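Long-range contact in cellobiose 2-epimerase (Spirochaeta thermophila DSM 6192, PDB 5ZIG), which probably catalyses the reversible epimerization of cellobiose to 4-O-beta-D-glucopyranosyl-D-mannose: residues F277-A289 against G324-Y337. Sequence-based numbering, arbitrary orientation.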
ATOM      1  N   PHE A 277      14.171 -15.537   8.499  1.00 27.40           N
ATOM      2  CA  PHE A 277      13.384 -14.345   8.203  1.00 24.25           C
ATOM      3  C   PHE A 277      13.546 -13.282   9.290  1.00 24.21           C
ATOM      4  O   PHE A 277      13.774 -12.100   8.995  1.00 23.46           O
ATOM      5  CB  PHE A 277      11.904 -14.705   8.024  1.00 31.06           C
ATOM      6  CG  PHE A 277      11.039 -13.495   7.768  1.00 25.61           C
ATOM      7  CD1 PHE A 277      11.028 -12.896   6.523  1.00 26.71           C
ATOM      8  CD2 PHE A 277      10.313 -12.914   8.793  1.00 31.26           C
ATOM      9  CE1 PHE A 277      10.273 -11.743   6.294  1.00 31.28           C
ATOM     10  CE2 PHE A 277       9.551 -11.774   8.574  1.00 35.95           C
ATOM     11  CZ  PHE A 277       9.530 -11.186   7.320  1.00 29.67           C
ATOM     12  N   LEU A 278      13.427 -13.681  10.560  1.00 23.45           N
ATOM     13  CA  LEU A 278      13.686 -12.742  11.647  1.00 25.87           C
ATOM     14  C   LEU A 278      15.056 -12.096  11.499  1.00 30.24           C
ATOM     15  O   LEU A 278      15.176 -10.864  11.494  1.00 29.52           O
ATOM     16  CB  LEU A 278      13.558 -13.446  13.003  1.00 26.36           C
ATOM     17  CG  LEU A 278      12.169 -13.993  13.336  1.00 26.03           C
ATOM     18  CD1 LEU A 278      12.195 -14.653  14.696  1.00 27.71           C
ATOM     19  CD2 LEU A 278      11.108 -12.910  13.320  1.00 30.25           C
ATOM     20  N   SER A 279      16.103 -12.913  11.347  1.00 27.56           N
ATOM     21  CA  SER A 279      17.454 -12.363  11.223  1.00 33.44           C
ATOM     22  C   SER A 279      17.572 -11.430  10.026  1.00 29.07           C
ATOM     23  O   SER A 279      18.264 -10.407  10.091  1.00 35.36           O
ATOM     24  CB  SER A 279      18.479 -13.492  11.111  1.00 34.14           C
ATOM     25  OG  SER A 279      18.351 -14.366  12.206  1.00 41.12           O
ATOM     26  N   TRP A 280      16.898 -11.762   8.932  1.00 22.01           N
ATOM     27  CA  TRP A 280      16.917 -10.912   7.746  1.00 31.10           C
ATOM     28  C   TRP A 280      16.265  -9.561   8.020  1.00 34.26           C
ATOM     29  O   TRP A 280      16.845  -8.504   7.747  1.00 24.75           O
ATOM     30  CB  TRP A 280      16.197 -11.629   6.611  1.00 23.98           C
ATOM     31  CG  TRP A 280      15.952 -10.814   5.384  1.00 25.98           C
ATOM     32  CD1 TRP A 280      16.694  -9.773   4.936  1.00 28.29           C
ATOM     33  CD2 TRP A 280      14.882 -10.986   4.439  1.00 21.37           C
ATOM     34  NE1 TRP A 280      16.159  -9.278   3.768  1.00 30.42           N
ATOM     35  CE2 TRP A 280      15.051 -10.013   3.436  1.00 35.79           C
ATOM     36  CE3 TRP A 280      13.817 -11.889   4.328  1.00 29.04           C
ATOM     37  CZ2 TRP A 280      14.183  -9.905   2.332  1.00 29.86           C
ATOM     38  CZ3 TRP A 280      12.949 -11.777   3.235  1.00 25.73           C
ATOM     39  CH2 TRP A 280      13.143 -10.795   2.255  1.00 32.41           C
ATOM     40  N   ILE A 281      15.052  -9.584   8.566  1.00 28.97           N
ATOM     41  CA  ILE A 281      14.233  -8.383   8.615  1.00 27.61           C
ATOM     42  C   ILE A 281      14.641  -7.473   9.771  1.00 33.09           C
ATOM     43  O   ILE A 281      14.475  -6.251   9.691  1.00 28.12           O
ATOM     44  CB  ILE A 281      12.753  -8.816   8.679  1.00 36.37           C
ATOM     45  CG1 ILE A 281      12.225  -9.044   7.266  1.00 49.97           C
ATOM     46  CG2 ILE A 281      11.881  -7.811   9.423  1.00 42.69           C
ATOM     47  CD1 ILE A 281      12.212  -7.796   6.413  1.00 48.52           C
ATOM     48  N   ARG A 282      15.208  -8.038  10.843  1.00 33.15           N
ATOM     49  CA  ARG A 282      15.502  -7.247  12.041  1.00 30.12           C
ATOM     50  C   ARG A 282      16.378  -6.033  11.754  1.00 26.06           C
ATOM     51  O   ARG A 282      16.022  -4.925  12.194  1.00 32.74           O
ATOM     52  CB  ARG A 282      16.134  -8.151  13.108  1.00 34.11           C
ATOM     53  CG  ARG A 282      15.885  -7.672  14.549  1.00 40.77           C
ATOM     54  CD  ARG A 282      16.904  -8.233  15.527  1.00 49.26           C
ATOM     55  NE  ARG A 282      16.311  -9.222  16.427  1.00 59.11           N
ATOM     56  CZ  ARG A 282      15.901  -8.963  17.669  1.00 61.96           C
ATOM     57  NH1 ARG A 282      16.024  -7.740  18.176  1.00 62.58           N
ATOM     58  NH2 ARG A 282      15.372  -9.933  18.406  1.00 59.17           N
ATOM     59  N   PRO A 283      17.503  -6.143  11.042  1.00 29.83           N
ATOM     60  CA  PRO A 283      18.315  -4.941  10.805  1.00 34.04           C
ATOM     61  C   PRO A 283      17.620  -3.887   9.960  1.00 33.49           C
ATOM     62  O   PRO A 283      17.930  -2.705  10.114  1.00 33.75           O
ATOM     63  CB  PRO A 283      19.563  -5.496  10.110  1.00 29.54           C
ATOM     64  CG  PRO A 283      19.125  -6.757   9.522  1.00 32.62           C
ATOM     65  CD  PRO A 283      18.155  -7.338  10.480  1.00 35.07           C
ATOM     66  N   VAL A 284      16.705  -4.273   9.066  1.00 43.84           N
ATOM     67  CA  VAL A 284      15.905  -3.280   8.351  1.00 37.47           C
ATOM     68  C   VAL A 284      15.050  -2.501   9.342  1.00 36.76           C
ATOM     69  O   VAL A 284      14.948  -1.271   9.272  1.00 43.16           O
ATOM     70  CB  VAL A 284      15.054  -3.967   7.263  1.00 34.02           C
ATOM     71  CG1 VAL A 284      14.115  -2.976   6.563  1.00 30.03           C
ATOM     72  CG2 VAL A 284      15.947  -4.634   6.237  1.00 32.18           C
ATOM     73  N   MET A 285      14.451  -3.206  10.298  1.00 34.95           N
ATOM     74  CA  MET A 285      13.636  -2.565  11.324  1.00 42.06           C
ATOM     75  C   MET A 285      14.473  -1.682  12.242  1.00 39.24           C
ATOM     76  O   MET A 285      14.057  -0.567  12.583  1.00 33.68           O
ATOM     77  CB  MET A 285      12.909  -3.628  12.147  1.00 47.42           C
ATOM     78  CG  MET A 285      11.558  -4.029  11.613  1.00 51.56           C
ATOM     79  SD  MET A 285      10.498  -2.602  11.324  1.00 55.56           S
ATOM     80  CE  MET A 285      10.685  -1.658  12.837  1.00 52.95           C
ATOM     81  N   GLU A 286      15.648  -2.174  12.659  1.00 36.09           N
ATOM     82  CA  GLU A 286      16.546  -1.386  13.500  1.00 41.26           C
ATOM     83  C   GLU A 286      17.017  -0.120  12.790  1.00 43.64           C
ATOM     84  O   GLU A 286      17.115   0.945  13.412  1.00 50.70           O
ATOM     85  CB  GLU A 286      17.740  -2.237  13.937  1.00 39.16           C
ATOM     86  CG  GLU A 286      17.431  -3.116  15.119  1.00 43.04           C
ATOM     87  CD  GLU A 286      18.234  -4.421  15.147  1.00 52.51           C
ATOM     88  OE1 GLU A 286      18.805  -4.830  14.100  1.00 57.01           O
ATOM     89  OE2 GLU A 286      18.267  -5.045  16.233  1.00 39.55           O
ATOM     90  N   GLU A 287      17.314  -0.218  11.490  1.00 43.98           N
ATOM     91  CA  GLU A 287      17.641   0.968  10.697  1.00 46.63           C
ATOM     92  C   GLU A 287      16.514   1.997  10.728  1.00 41.33           C
ATOM     93  O   GLU A 287      16.767   3.207  10.737  1.00 37.23           O
ATOM     94  CB  GLU A 287      17.921   0.565   9.250  1.00 55.48           C
ATOM     95  CG  GLU A 287      19.202  -0.198   9.037  1.00 65.24           C
ATOM     96  CD  GLU A 287      20.319   0.699   8.583  1.00 73.43           C
ATOM     97  OE1 GLU A 287      20.324   1.882   8.994  1.00 73.15           O
ATOM     98  OE2 GLU A 287      21.177   0.225   7.806  1.00 75.70           O
ATOM     99  N   THR A 288      15.262   1.532  10.701  1.00 41.57           N
ATOM    100  CA  THR A 288      14.115   2.433  10.657  1.00 37.43           C
ATOM    101  C   THR A 288      13.885   3.110  12.005  1.00 29.92           C
ATOM    102  O   THR A 288      13.540   4.296  12.057  1.00 29.51           O
ATOM    103  CB  THR A 288      12.865   1.657  10.231  1.00 32.96           C
ATOM    104  OG1 THR A 288      13.041   1.159   8.901  1.00 30.29           O
ATOM    105  CG2 THR A 288      11.608   2.538  10.297  1.00 25.18           C
ATOM    106  N   ALA A 289      14.075   2.366  13.100  1.00 24.40           N
ATOM    107  CA  ALA A 289      13.884   2.908  14.433  1.00 32.13           C
ATOM    108  C   ALA A 289      14.980   3.899  14.793  1.00 42.13           C
ATOM    109  O   ALA A 289      14.742   4.831  15.572  1.00 36.26           O
ATOM    110  CB  ALA A 289      13.834   1.768  15.453  1.00 28.36           C
ATOM    111  N   GLY A 324       4.367  -0.766  10.737  1.00 20.56           N
ATOM    112  CA  GLY A 324       5.634  -1.460  10.794  1.00 24.18           C
ATOM    113  C   GLY A 324       6.170  -1.587  12.204  1.00 20.66           C
ATOM    114  O   GLY A 324       6.758  -2.608  12.558  1.00 24.22           O
ATOM    115  N   PHE A 325       5.968  -0.555  13.030  1.00 20.76           N
ATOM    116  CA  PHE A 325       6.486  -0.604  14.386  1.00 23.97           C
ATOM    117  C   PHE A 325       5.676  -1.570  15.244  1.00 27.12           C
ATOM    118  O   PHE A 325       6.237  -2.263  16.100  1.00 27.98           O
ATOM    119  CB  PHE A 325       6.512   0.807  14.989  1.00 30.18           C
ATOM    120  CG  PHE A 325       7.619   1.669  14.448  1.00 21.08           C
ATOM    121  CD1 PHE A 325       8.901   1.153  14.305  1.00 25.00           C
ATOM    122  CD2 PHE A 325       7.386   2.981  14.092  1.00 21.16           C
ATOM    123  CE1 PHE A 325       9.927   1.934  13.802  1.00 23.37           C
ATOM    124  CE2 PHE A 325       8.399   3.767  13.601  1.00 22.62           C
ATOM    125  CZ  PHE A 325       9.670   3.247  13.453  1.00 21.26           C
ATOM    126  N   LEU A 326       4.356  -1.626  15.032  1.00 27.22           N
ATOM    127  CA  LEU A 326       3.530  -2.606  15.728  1.00 23.17           C
ATOM    128  C   LEU A 326       3.933  -4.025  15.353  1.00 29.25           C
ATOM    129  O   LEU A 326       4.037  -4.913  16.223  1.00 24.32           O
ATOM    130  CB  LEU A 326       2.062  -2.368  15.411  1.00 20.62           C
ATOM    131  CG  LEU A 326       1.441  -1.036  15.853  1.00 32.10           C
ATOM    132  CD1 LEU A 326       0.003  -0.992  15.367  1.00 25.51           C
ATOM    133  CD2 LEU A 326       1.525  -0.791  17.395  1.00 23.88           C
ATOM    134  N   ASN A 327       4.169  -4.246  14.053  1.00 24.02           N
ATOM    135  CA  ASN A 327       4.594  -5.551  13.565  1.00 28.30           C
ATOM    136  C   ASN A 327       5.926  -5.960  14.175  1.00 20.51           C
ATOM    137  O   ASN A 327       6.135  -7.130  14.489  1.00 20.48           O
ATOM    138  CB  ASN A 327       4.701  -5.512  12.034  1.00 20.36           C
ATOM    139  CG  ASN A 327       4.950  -6.878  11.437  1.00 22.57           C
ATOM    140  OD1 ASN A 327       4.092  -7.755  11.467  1.00 30.66           O
ATOM    141  ND2 ASN A 327       6.133  -7.062  10.891  1.00 24.26           N
ATOM    142  N   ALA A 328       6.854  -5.007  14.306  1.00 29.13           N
ATOM    143  CA  ALA A 328       8.172  -5.316  14.841  1.00 36.98           C
ATOM    144  C   ALA A 328       8.114  -5.700  16.313  1.00 33.99           C
ATOM    145  O   ALA A 328       8.960  -6.473  16.783  1.00 20.80           O
ATOM    146  CB  ALA A 328       9.104  -4.123  14.665  1.00 35.48           C
ATOM    147  N   TYR A 329       7.160  -5.147  17.060  1.00 28.30           N
ATOM    148  CA  TYR A 329       6.972  -5.603  18.428  1.00 27.35           C
ATOM    149  C   TYR A 329       6.517  -7.061  18.443  1.00 29.87           C
ATOM    150  O   TYR A 329       7.124  -7.901  19.108  1.00 31.69           O
ATOM    151  CB  TYR A 329       5.971  -4.716  19.161  1.00 28.18           C
ATOM    152  CG  TYR A 329       5.574  -5.295  20.511  1.00 36.78           C
ATOM    153  CD1 TYR A 329       6.454  -5.275  21.589  1.00 35.67           C
ATOM    154  CD2 TYR A 329       4.333  -5.887  20.692  1.00 37.60           C
ATOM    155  CE1 TYR A 329       6.094  -5.826  22.820  1.00 37.54           C
ATOM    156  CE2 TYR A 329       3.970  -6.444  21.912  1.00 32.26           C
ATOM    157  CZ  TYR A 329       4.846  -6.407  22.970  1.00 39.83           C
ATOM    158  OH  TYR A 329       4.450  -6.956  24.179  1.00 43.71           O
ATOM    159  N   SER A 330       5.471  -7.384  17.675  1.00 28.25           N
ATOM    160  CA  SER A 330       4.953  -8.748  17.661  1.00 31.03           C
ATOM    161  C   SER A 330       6.001  -9.749  17.205  1.00 29.08           C
ATOM    162  O   SER A 330       5.941 -10.919  17.587  1.00 34.76           O
ATOM    163  CB  SER A 330       3.723  -8.836  16.764  1.00 29.46           C
ATOM    164  OG  SER A 330       2.687  -8.010  17.267  1.00 38.35           O
ATOM    165  N   LEU A 331       6.970  -9.313  16.401  1.00 32.36           N
ATOM    166  CA  LEU A 331       7.989 -10.233  15.912  1.00 33.34           C
ATOM    167  C   LEU A 331       9.089 -10.447  16.942  1.00 43.04           C
ATOM    168  O   LEU A 331       9.505 -11.585  17.179  1.00 36.46           O
ATOM    169  CB  LEU A 331       8.605  -9.710  14.612  1.00 30.84           C
ATOM    170  CG  LEU A 331       7.872  -9.905  13.295  1.00 31.85           C
ATOM    171  CD1 LEU A 331       8.776  -9.451  12.161  1.00 32.15           C
ATOM    172  CD2 LEU A 331       7.446 -11.358  13.105  1.00 36.94           C
ATOM    173  N   PHE A 332       9.582  -9.370  17.549  1.00 43.95           N
ATOM    174  CA  PHE A 332      10.769  -9.437  18.384  1.00 38.31           C
ATOM    175  C   PHE A 332      10.486  -9.136  19.850  1.00 32.33           C
ATOM    176  O   PHE A 332      11.408  -9.206  20.672  1.00 30.60           O
ATOM    177  CB  PHE A 332      11.843  -8.487  17.828  1.00 28.93           C
ATOM    178  CG  PHE A 332      12.175  -8.737  16.372  1.00 33.68           C
ATOM    179  CD1 PHE A 332      12.925  -9.850  15.996  1.00 36.14           C
ATOM    180  CD2 PHE A 332      11.715  -7.880  15.375  1.00 27.87           C
ATOM    181  CE1 PHE A 332      13.228 -10.089  14.656  1.00 30.07           C
ATOM    182  CE2 PHE A 332      12.004  -8.120  14.040  1.00 34.41           C
ATOM    183  CZ  PHE A 332      12.762  -9.229  13.678  1.00 27.09           C
ATOM    184  N   GLU A 333       9.245  -8.797  20.190  1.00 27.28           N
ATOM    185  CA  GLU A 333       8.809  -8.617  21.572  1.00 46.54           C
ATOM    186  C   GLU A 333       9.682  -7.607  22.316  1.00 46.27           C
ATOM    187  O   GLU A 333       9.997  -7.770  23.500  1.00 45.57           O
ATOM    188  CB  GLU A 333       8.768  -9.964  22.299  1.00 55.63           C
ATOM    189  CG  GLU A 333       8.061 -11.058  21.514  1.00 59.25           C
ATOM    190  CD  GLU A 333       7.973 -12.357  22.295  1.00 63.93           C
ATOM    191  OE1 GLU A 333       6.912 -12.616  22.906  1.00 69.33           O
ATOM    192  OE2 GLU A 333       8.972 -13.108  22.306  1.00 58.50           O
ATOM    193  N   GLU A 334      10.079  -6.552  21.612  1.00 36.77           N
ATOM    194  CA  GLU A 334      10.848  -5.479  22.225  1.00 40.71           C
ATOM    195  C   GLU A 334       9.956  -4.253  22.358  1.00 48.21           C
ATOM    196  O   GLU A 334       9.679  -3.582  21.350  1.00 48.77           O
ATOM    197  CB  GLU A 334      12.101  -5.162  21.407  1.00 51.06           C
ATOM    198  CG  GLU A 334      13.175  -6.242  21.521  1.00 59.74           C
ATOM    199  CD  GLU A 334      14.460  -5.877  20.793  1.00 63.56           C
ATOM    200  OE1 GLU A 334      14.378  -5.125  19.793  1.00 59.00           O
ATOM    201  OE2 GLU A 334      15.542  -6.354  21.210  1.00 61.26           O
ATOM    202  N   PRO A 335       9.485  -3.931  23.570  1.00 43.78           N
ATOM    203  CA  PRO A 335       8.463  -2.887  23.715  1.00 36.89           C
ATOM    204  C   PRO A 335       8.860  -1.537  23.142  1.00 28.51           C
ATOM    205  O   PRO A 335       7.976  -0.713  22.892  1.00 29.94           O
ATOM    206  CB  PRO A 335       8.269  -2.806  25.239  1.00 38.51           C
ATOM    207  CG  PRO A 335       8.679  -4.136  25.729  1.00 36.11           C
ATOM    208  CD  PRO A 335       9.857  -4.499  24.875  1.00 33.49           C
ATOM    209  N   ARG A 336      10.150  -1.267  22.951  1.00 29.42           N
ATOM    210  CA  ARG A 336      10.550   0.013  22.373  1.00 38.46           C
ATOM    211  C   ARG A 336       9.939   0.240  20.991  1.00 29.41           C
ATOM    212  O   ARG A 336       9.744   1.395  20.587  1.00 31.49           O
ATOM    213  CB  ARG A 336      12.079   0.100  22.300  1.00 45.86           C
ATOM    214  CG  ARG A 336      12.602   1.415  21.748  1.00 49.50           C
ATOM    215  CD  ARG A 336      13.900   1.836  22.405  1.00 54.00           C
ATOM    216  NE  ARG A 336      14.400   3.081  21.829  1.00 56.81           N
ATOM    217  CZ  ARG A 336      13.939   4.287  22.151  1.00 59.77           C
ATOM    218  NH1 ARG A 336      12.970   4.407  23.052  1.00 64.36           N
ATOM    219  NH2 ARG A 336      14.447   5.371  21.574  1.00 52.05           N
ATOM    220  N   TYR A 337       9.624  -0.832  20.263  1.00 21.40           N
ATOM    221  CA  TYR A 337       8.947  -0.665  18.982  1.00 29.19           C
ATOM    222  C   TYR A 337       7.561  -0.065  19.171  1.00 29.66           C
ATOM    223  O   TYR A 337       7.119   0.754  18.359  1.00 27.33           O
ATOM    224  CB  TYR A 337       8.870  -1.997  18.241  1.00 29.26           C
ATOM    225  CG  TYR A 337      10.179  -2.386  17.609  1.00 21.13           C
ATOM    226  CD1 TYR A 337      10.787  -1.577  16.660  1.00 27.37           C
ATOM    227  CD2 TYR A 337      10.813  -3.568  17.967  1.00 27.90           C
ATOM    228  CE1 TYR A 337      12.009  -1.929  16.088  1.00 31.65           C
ATOM    229  CE2 TYR A 337      12.021  -3.926  17.413  1.00 31.76           C
ATOM    230  CZ  TYR A 337      12.618  -3.113  16.470  1.00 36.95           C
ATOM    231  OH  TYR A 337      13.829  -3.501  15.922  1.00 35.97           O
TER
HETATM  232  O   HOH W   1      15.359  -5.227  17.053  1.00 29.06           O
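The ring of Phe332 is covered on one face by Arg282, whose CG stands 3.7 Å from the ring centroid in a CH-pi contact over the face, and on the opposite face by CB of its own neighbour Leu331; the backbone O of Leu278 lies at the ring edge. Arg282 continues over the ring from CG, which is anti to the backbone N (chi1 -153°), until its guanidinium, tilted 49° to the ring, has Phe332 CD1 over one face. At the guanidinium edge, NH1 reaches Glu334 OE2 at 3.4 Å in a salt bridge whose hydrogen bond is weak. A water joins these polar groups: it donates to Glu286 OE2 and Glu334 OE1, accepts at 2.6 Å from Tyr337 OH, and takes a weak bond from Arg282 NH1. Replacing Arg282 by an alanine would probably uncover one face of Phe332 and leave Glu334 without its cationic partner, with the carboxylate of Glu286 nearby. The arrangement illustrates helix packing in the (alpha/alpha)6 barrel of the N-acylglucosamine 2-epimerase family: the axes of 277-289 and 324-332, parts of helices 275-294 and 315-332, cross at -134°, and 277-289 also meets Tyr337 of helix 336-352, while helix 251-269 touches Met285 and Leu331. Deeper in, Met285 is a knob in a hole formed by Gly324, Phe325, Ala328 and Tyr337. Bends at chi2 and chi3 bring its CE to a tight 3.5 Å from Ala328 CB, which itself sits over the centre of the Tyr337 ring. Beyond it, Thr288 CG2 approaches Phe325 CZ at 3.8 Å; toward the other end, Leu278 CD2 meets Leu331 CD2 at 4.0 Å.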